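Local coordinates for VAO-type flavoprotein oxidase VAO615 (Myceliophthora thermophila, PDB 6F72) that probably acts as a secreted oxidoreductase whose bicovalently bound FAD, once reduced, reacts rapidly with molecular oxygen, though no substrate has been identified, at residues Ser100-Asn105 with Ala520-Ala525; Phe412-Ile417 with Pro443-Phe448. All coordinates share one frame; numbering follows the deposited sequence.

Contact 1 (Ser100-Asn105 with Ala520-Ala525). With NAG (2-acetamido-2-deoxy-beta-D-glucopyranose), chain C.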
loop_
_atom_site.group_PDB
_atom_site.type_symbol
_atom_site.label_atom_id
_atom_site.label_comp_id
_atom_site.label_asym_id
_atom_site.label_seq_id
_atom_site.Cartn_x
_atom_site.Cartn_y
_atom_site.Cartn_z
ATOM N N SER A 100 -4.815 0.083 -10.717
ATOM C CA SER A 100 -6.238 -0.120 -10.422
ATOM C C SER A 100 -7.143 -0.096 -11.650
ATOM O O SER A 100 -7.325 0.957 -12.285
ATOM C CB SER A 100 -6.736 0.876 -9.373
ATOM O OG SER A 100 -8.148 0.891 -9.316
ATOM N N GLN A 101 -7.755 -1.252 -11.927
ATOM C CA GLN A 101 -8.709 -1.404 -13.030
ATOM C C GLN A 101 -9.893 -0.459 -12.839
ATOM O O GLN A 101 -10.477 0.009 -13.814
ATOM C CB GLN A 101 -9.220 -2.847 -13.159
ATOM C CG GLN A 101 -8.168 -3.956 -13.192
ATOM C CD GLN A 101 -7.801 -4.476 -11.809
ATOM O OE1 GLN A 101 -7.926 -3.765 -10.816
ATOM N NE2 GLN A 101 -7.331 -5.720 -11.743
ATOM N N ASN A 102 -10.230 -0.166 -11.580
ATOM C CA ASN A 102 -11.333 0.741 -11.290
ATOM C C ASN A 102 -11.014 2.186 -11.670
ATOM O O ASN A 102 -11.889 2.904 -12.146
ATOM C CB ASN A 102 -11.769 0.627 -9.824
ATOM C CG ASN A 102 -13.032 1.426 -9.512
ATOM O OD1 ASN A 102 -13.932 1.564 -10.333
ATOM N ND2 ASN A 102 -13.108 1.927 -8.286
ATOM N N PHE A 103 -9.767 2.604 -11.445
ATOM C CA PHE A 103 -9.355 3.956 -11.791
ATOM C C PHE A 103 -8.957 4.094 -13.276
ATOM O O PHE A 103 -9.105 5.174 -13.821
ATOM C CB PHE A 103 -8.316 4.531 -10.791
ATOM C CG PHE A 103 -8.917 4.847 -9.449
ATOM C CD1 PHE A 103 -9.619 6.044 -9.246
ATOM C CD2 PHE A 103 -8.865 3.916 -8.413
ATOM C CE1 PHE A 103 -10.222 6.313 -8.027
ATOM C CE2 PHE A 103 -9.471 4.178 -7.189
ATOM C CZ PHE A 103 -10.149 5.377 -6.997
ATOM N N GLN A 104 -8.472 3.009 -13.896
ATOM C CA GLN A 104 -8.383 2.905 -15.366
ATOM C C GLN A 104 -9.755 3.259 -15.939
ATOM O O GLN A 104 -9.844 4.050 -16.873
ATOM C CB GLN A 104 -7.973 1.502 -15.820
ATOM C CG GLN A 104 -6.516 1.177 -15.549
ATOM C CD GLN A 104 -6.229 -0.312 -15.527
ATOM O OE1 GLN A 104 -7.038 -1.117 -15.973
ATOM N NE2 GLN A 104 -5.057 -0.681 -15.006
ATOM N N ASN A 105 -10.810 2.714 -15.320
ATOM C CA ASN A 105 -12.199 3.092 -15.604
ATOM C C ASN A 105 -12.567 3.002 -17.105
ATOM O O ASN A 105 -13.279 3.856 -17.640
ATOM C CB ASN A 105 -12.507 4.490 -15.040
ATOM C CG ASN A 105 -13.979 4.700 -14.785
ATOM O OD1 ASN A 105 -14.728 3.743 -14.645
ATOM N ND2 ASN A 105 -14.396 5.953 -14.709
ATOM N N ALA A 520 -8.115 0.770 1.700
ATOM C CA ALA A 520 -9.514 1.154 1.870
ATOM C C ALA A 520 -10.127 1.508 0.513
ATOM O O ALA A 520 -9.418 1.568 -0.495
ATOM C CB ALA A 520 -9.622 2.334 2.807
ATOM N N ASN A 521 -11.444 1.726 0.507
ATOM C CA ASN A 521 -12.149 2.216 -0.651
ATOM C C ASN A 521 -12.173 3.740 -0.651
ATOM O O ASN A 521 -12.400 4.344 0.385
ATOM C CB ASN A 521 -13.579 1.665 -0.646
ATOM C CG ASN A 521 -14.292 1.908 -1.960
ATOM O OD1 ASN A 521 -14.773 3.011 -2.225
ATOM N ND2 ASN A 521 -14.365 0.882 -2.786
ATOM N N HIS A 522 -11.961 4.348 -1.823
ATOM C CA HIS A 522 -11.999 5.814 -1.999
ATOM C C HIS A 522 -13.338 6.505 -1.713
ATOM O O HIS A 522 -13.377 7.732 -1.551
ATOM C CB HIS A 522 -11.581 6.177 -3.421
ATOM C CG HIS A 522 -12.572 5.756 -4.462
ATOM N ND1 HIS A 522 -13.016 6.606 -5.455
ATOM C CD2 HIS A 522 -13.207 4.574 -4.663
ATOM C CE1 HIS A 522 -13.866 5.957 -6.234
ATOM N NE2 HIS A 522 -13.996 4.724 -5.775
ATOM N N LEU A 523 -14.431 5.739 -1.712
ATOM C CA LEU A 523 -15.762 6.284 -1.422
ATOM C C LEU A 523 -16.176 6.125 0.048
ATOM O O LEU A 523 -17.211 6.677 0.464
ATOM C CB LEU A 523 -16.819 5.676 -2.336
ATOM C CG LEU A 523 -16.648 5.761 -3.857
ATOM C CD1 LEU A 523 -17.624 4.774 -4.498
ATOM C CD2 LEU A 523 -16.836 7.177 -4.404
ATOM N N TYR A 524 -15.364 5.396 0.829
ATOM C CA TYR A 524 -15.623 5.158 2.270
ATOM C C TYR A 524 -15.812 6.470 3.026
ATOM O O TYR A 524 -14.921 7.320 3.055
ATOM C CB TYR A 524 -14.493 4.311 2.869
ATOM C CG TYR A 524 -14.520 4.131 4.374
ATOM C CD1 TYR A 524 -15.632 3.576 5.017
ATOM C CD2 TYR A 524 -13.412 4.489 5.161
ATOM C CE1 TYR A 524 -15.645 3.413 6.398
ATOM C CE2 TYR A 524 -13.419 4.307 6.538
ATOM C CZ TYR A 524 -14.537 3.773 7.145
ATOM O OH TYR A 524 -14.569 3.594 8.519
ATOM N N ALA A 525 -16.981 6.626 3.624
ATOM C CA ALA A 525 -17.439 7.916 4.121
ATOM C C ALA A 525 -16.725 8.390 5.393
ATOM O O ALA A 525 -16.505 9.594 5.542
ATOM C CB ALA A 525 -18.950 7.895 4.332
HETATM C C1 NAG C . -15.764 6.295 -14.425
HETATM C C2 NAG C . -15.595 6.913 -13.018
HETATM C C3 NAG C . -16.893 7.565 -12.549
HETATM C C4 NAG C . -17.471 8.553 -13.575
HETATM C C5 NAG C . -17.470 7.939 -14.980
HETATM C C6 NAG C . -17.773 8.975 -16.056
HETATM C C7 NAG C . -13.938 5.974 -11.432
HETATM C C8 NAG C . -13.698 4.891 -10.428
HETATM N N2 NAG C . -15.146 5.950 -12.014
HETATM O O3 NAG C . -16.650 8.235 -11.306
HETATM O O4 NAG C . -18.838 8.852 -13.263
HETATM O O5 NAG C . -16.220 7.319 -15.311
HETATM O O6 NAG C . -18.285 8.264 -17.188
HETATM O O7 NAG C . -13.073 6.806 -11.668
#
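Phe-103 points the CZ corner of its ring at one face of the His-522 imidazole. The pair is T-shaped (edge-to-face), with centroids 4.8 Å apart and planes at 71°. Phe-103 CZ comes to 3.5 Å from His-522 ND1 and lies off-centre over the imidazole. Leu-523 CG covers the opposite face, so the imidazole is held between a ring edge and an aliphatic branch. His-522 CG lies between its backbone N and carbonyl carbon (chi1 69°), and the ring then meets Phe-103 with one face. Beside this tight part, Asn-102 only packs: its ND2 is 3.9 Å from His-522 NE2. Both nitrogens instead hydrogen-bond to Asp-495 OD2, so one carboxylate oxygen ties the two segments together.

The solvent side carries the sugar. Partly exposed Asn-105, just past the helix with positive phi, holds the N-linked NAG through a 1.4 Å bond from ND2 to C1. The acetamide methyl of that sugar, C8, packs 3.3 Å from Asn-102 OD1, and Asn-122 ND2 hydrogen-bonds to the sugar.

Ser-100 caps the helix: its OG accepts from Phe-103 N. In the loop, Asn-521 OD1 accepts from Leu-523 N, an Asx turn. The contact joins glycosylated helix 101-104 to a loop of the berberine-like region, between helices 488-508 and 527-532 and beside strand 412-419.

Contact 2 (Phe412-Ile417 with Pro443-Phe448)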
loop_
_atom_site.group_PDB
_atom_site.type_symbol
_atom_site.label_atom_id
_atom_site.label_comp_id
_atom_site.label_asym_id
_atom_site.label_seq_id
_atom_site.Cartn_x
_atom_site.Cartn_y
_atom_site.Cartn_z
ATOM N N PHE A 412 -10.965 -3.322 -5.138
ATOM C CA PHE A 412 -11.949 -3.062 -4.088
ATOM C C PHE A 412 -11.434 -3.626 -2.755
ATOM O O PHE A 412 -12.075 -4.492 -2.138
ATOM C CB PHE A 412 -13.335 -3.628 -4.461
ATOM C CG PHE A 412 -13.766 -3.315 -5.874
ATOM C CD1 PHE A 412 -14.147 -2.017 -6.244
ATOM C CD2 PHE A 412 -13.777 -4.315 -6.847
ATOM C CE1 PHE A 412 -14.533 -1.734 -7.552
ATOM C CE2 PHE A 412 -14.161 -4.035 -8.153
ATOM C CZ PHE A 412 -14.550 -2.748 -8.503
ATOM N N THR A 413 -10.274 -3.117 -2.331
ATOM C CA THR A 413 -9.607 -3.569 -1.120
ATOM C C THR A 413 -10.125 -2.744 0.053
ATOM O O THR A 413 -10.171 -1.512 -0.003
ATOM C CB THR A 413 -8.056 -3.486 -1.240
ATOM O OG1 THR A 413 -7.589 -4.456 -2.190
ATOM C CG2 THR A 413 -7.363 -3.760 0.093
ATOM N N ASN A 414 -10.568 -3.443 1.090
ATOM C CA ASN A 414 -10.957 -2.807 2.358
ATOM C C ASN A 414 -10.104 -3.390 3.462
ATOM O O ASN A 414 -9.376 -4.356 3.224
ATOM C CB ASN A 414 -12.444 -3.041 2.605
ATOM C CG ASN A 414 -13.280 -2.698 1.388
ATOM O OD1 ASN A 414 -13.563 -1.530 1.114
ATOM N ND2 ASN A 414 -13.657 -3.723 0.629
ATOM N N SER A 415 -10.175 -2.808 4.663
ATOM C CA SER A 415 -9.371 -3.287 5.772
ATOM C C SER A 415 -9.949 -2.965 7.135
ATOM O O SER A 415 -10.674 -1.976 7.342
ATOM C CB SER A 415 -7.934 -2.722 5.710
ATOM O OG SER A 415 -7.961 -1.307 5.793
ATOM N N ARG A 416 -9.583 -3.807 8.079
ATOM C CA ARG A 416 -9.765 -3.464 9.461
ATOM C C ARG A 416 -8.510 -3.865 10.210
ATOM O O ARG A 416 -7.981 -4.964 9.996
ATOM C CB ARG A 416 -11.029 -4.148 10.009
ATOM C CG ARG A 416 -11.574 -3.514 11.279
ATOM C CD ARG A 416 -12.221 -2.154 11.045
ATOM N NE ARG A 416 -12.753 -1.675 12.307
ATOM C CZ ARG A 416 -13.061 -0.416 12.605
ATOM N NH1 ARG A 416 -12.882 0.564 11.725
ATOM N NH2 ARG A 416 -13.545 -0.145 13.824
ATOM N N ILE A 417 -7.993 -2.934 11.014
ATOM C CA ILE A 417 -7.025 -3.255 12.046
ATOM C C ILE A 417 -7.876 -3.675 13.239
ATOM O O ILE A 417 -8.698 -2.898 13.728
ATOM C CB ILE A 417 -6.119 -2.061 12.407
ATOM C CG1 ILE A 417 -5.220 -1.710 11.217
ATOM C CG2 ILE A 417 -5.245 -2.390 13.608
ATOM C CD1 ILE A 417 -4.997 -0.231 11.027
ATOM N N PRO A 443 -18.855 -13.838 -2.793
ATOM C CA PRO A 443 -17.850 -14.556 -3.620
ATOM C C PRO A 443 -16.756 -13.687 -4.270
ATOM O O PRO A 443 -15.629 -14.176 -4.496
ATOM C CB PRO A 443 -18.708 -15.271 -4.679
ATOM C CG PRO A 443 -20.086 -15.278 -4.115
ATOM C CD PRO A 443 -20.204 -13.985 -3.367
ATOM N N ALA A 444 -17.063 -12.422 -4.556
ATOM C CA ALA A 444 -16.040 -11.488 -5.054
ATOM C C ALA A 444 -14.996 -11.042 -3.988
ATOM O O ALA A 444 -13.926 -10.534 -4.329
ATOM C CB ALA A 444 -16.708 -10.281 -5.695
ATOM N N PHE A 445 -15.311 -11.252 -2.710
ATOM C CA PHE A 445 -14.477 -10.784 -1.604
ATOM C C PHE A 445 -13.917 -11.918 -0.739
ATOM O O PHE A 445 -13.268 -11.662 0.294
ATOM C CB PHE A 445 -15.264 -9.787 -0.751
ATOM C CG PHE A 445 -15.551 -8.477 -1.443
ATOM C CD1 PHE A 445 -16.614 -8.354 -2.345
ATOM C CD2 PHE A 445 -14.777 -7.356 -1.173
ATOM C CE1 PHE A 445 -16.879 -7.141 -2.974
ATOM C CE2 PHE A 445 -15.048 -6.134 -1.788
ATOM C CZ PHE A 445 -16.095 -6.028 -2.694
ATOM N N SER A 446 -14.134 -13.157 -1.186
ATOM C CA SER A 446 -13.685 -14.367 -0.488
ATOM C C SER A 446 -12.834 -15.233 -1.437
ATOM O O SER A 446 -13.163 -15.298 -2.610
ATOM C CB SER A 446 -14.896 -15.143 0.033
ATOM O OG SER A 446 -14.538 -16.401 0.589
ATOM N N PRO A 447 -11.728 -15.849 -0.988
ATOM C CA PRO A 447 -11.124 -15.638 0.345
ATOM C C PRO A 447 -10.508 -14.250 0.479
ATOM O O PRO A 447 -10.527 -13.464 -0.477
ATOM C CB PRO A 447 -10.026 -16.710 0.415
ATOM C CG PRO A 447 -9.729 -17.064 -1.010
ATOM C CD PRO A 447 -11.010 -16.880 -1.763
ATOM N N PHE A 448 -10.005 -13.942 1.674
ATOM C CA PHE A 448 -9.276 -12.697 1.900
ATOM C C PHE A 448 -8.099 -12.922 2.833
ATOM O O PHE A 448 -8.084 -13.880 3.620
ATOM C CB PHE A 448 -10.200 -11.585 2.420
ATOM C CG PHE A 448 -10.840 -11.889 3.753
ATOM C CD1 PHE A 448 -12.064 -12.570 3.819
ATOM C CD2 PHE A 448 -10.237 -11.484 4.941
ATOM C CE1 PHE A 448 -12.658 -12.854 5.047
ATOM C CE2 PHE A 448 -10.825 -11.763 6.174
ATOM C CZ PHE A 448 -12.043 -12.450 6.224
#
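Phe-445 brings one corner of its ring, CE2, against the carbonyl oxygen and CB of Phe-412 and the side-chain amide of Asn-414. The shortest approach is Phe-412 O to Phe-445 CE2, 3.4 Å. Phe-412 adds its CB, 4.0 Å from Phe-445 CE2. The Phe-412 ring turns elsewhere and takes no part; its CB does the touching. Asn-414 presents its amide nitrogen: ND2 lies 3.7 Å from Phe-445 CE2. The amide and ring planes are 26° apart. All three residues are buried, and the contact between the segments is van der Waals packing centred on CE2, with CZ and CD2 just behind.

The next shell sets these groups in place. Phe-445 CG is anti to its own carbonyl carbon (chi1 -69°), and from there the ring reaches the strand with CE2. Tyr-497 meets this ring with planes at about 65°, and Leu-502 touches it as well. Backbone hydrogen bonds between Phe-412 and Gly-480 and between Asn-414 and Pro-478 hold the strand at the edge of its sheet, and Asn-414 ND2 adds a weak hydrogen bond to Pro-478 O.

The contact thus links outermost strand 412-419 of the seven-stranded antiparallel sheet to the loop between helix 426-439 and strand 448-452, with helix 488-508 packing against both.

In the fold
Contact 2 is nested along the chain inside the long loop that contact 1 closes, and their centres are 14 Å apart. They meet directly: Asn-521 CB packs 3.6 Å from Asn-414 OD1, and Asn-102 ND2 lies 4.0 Å from Phe-412 CE1. Asp-495 of helix 488-508 is common to both, bonding residues of contact 1 and touching Phe-412. Neither contact forms part of the flavin attachment, which is made by His-157 and Cys-222. The FAD is about 10 Å from the Phe-103 side chain and about 12 Å from that of Asn-414. Contact 1 instead borders the glycan on Asn-105.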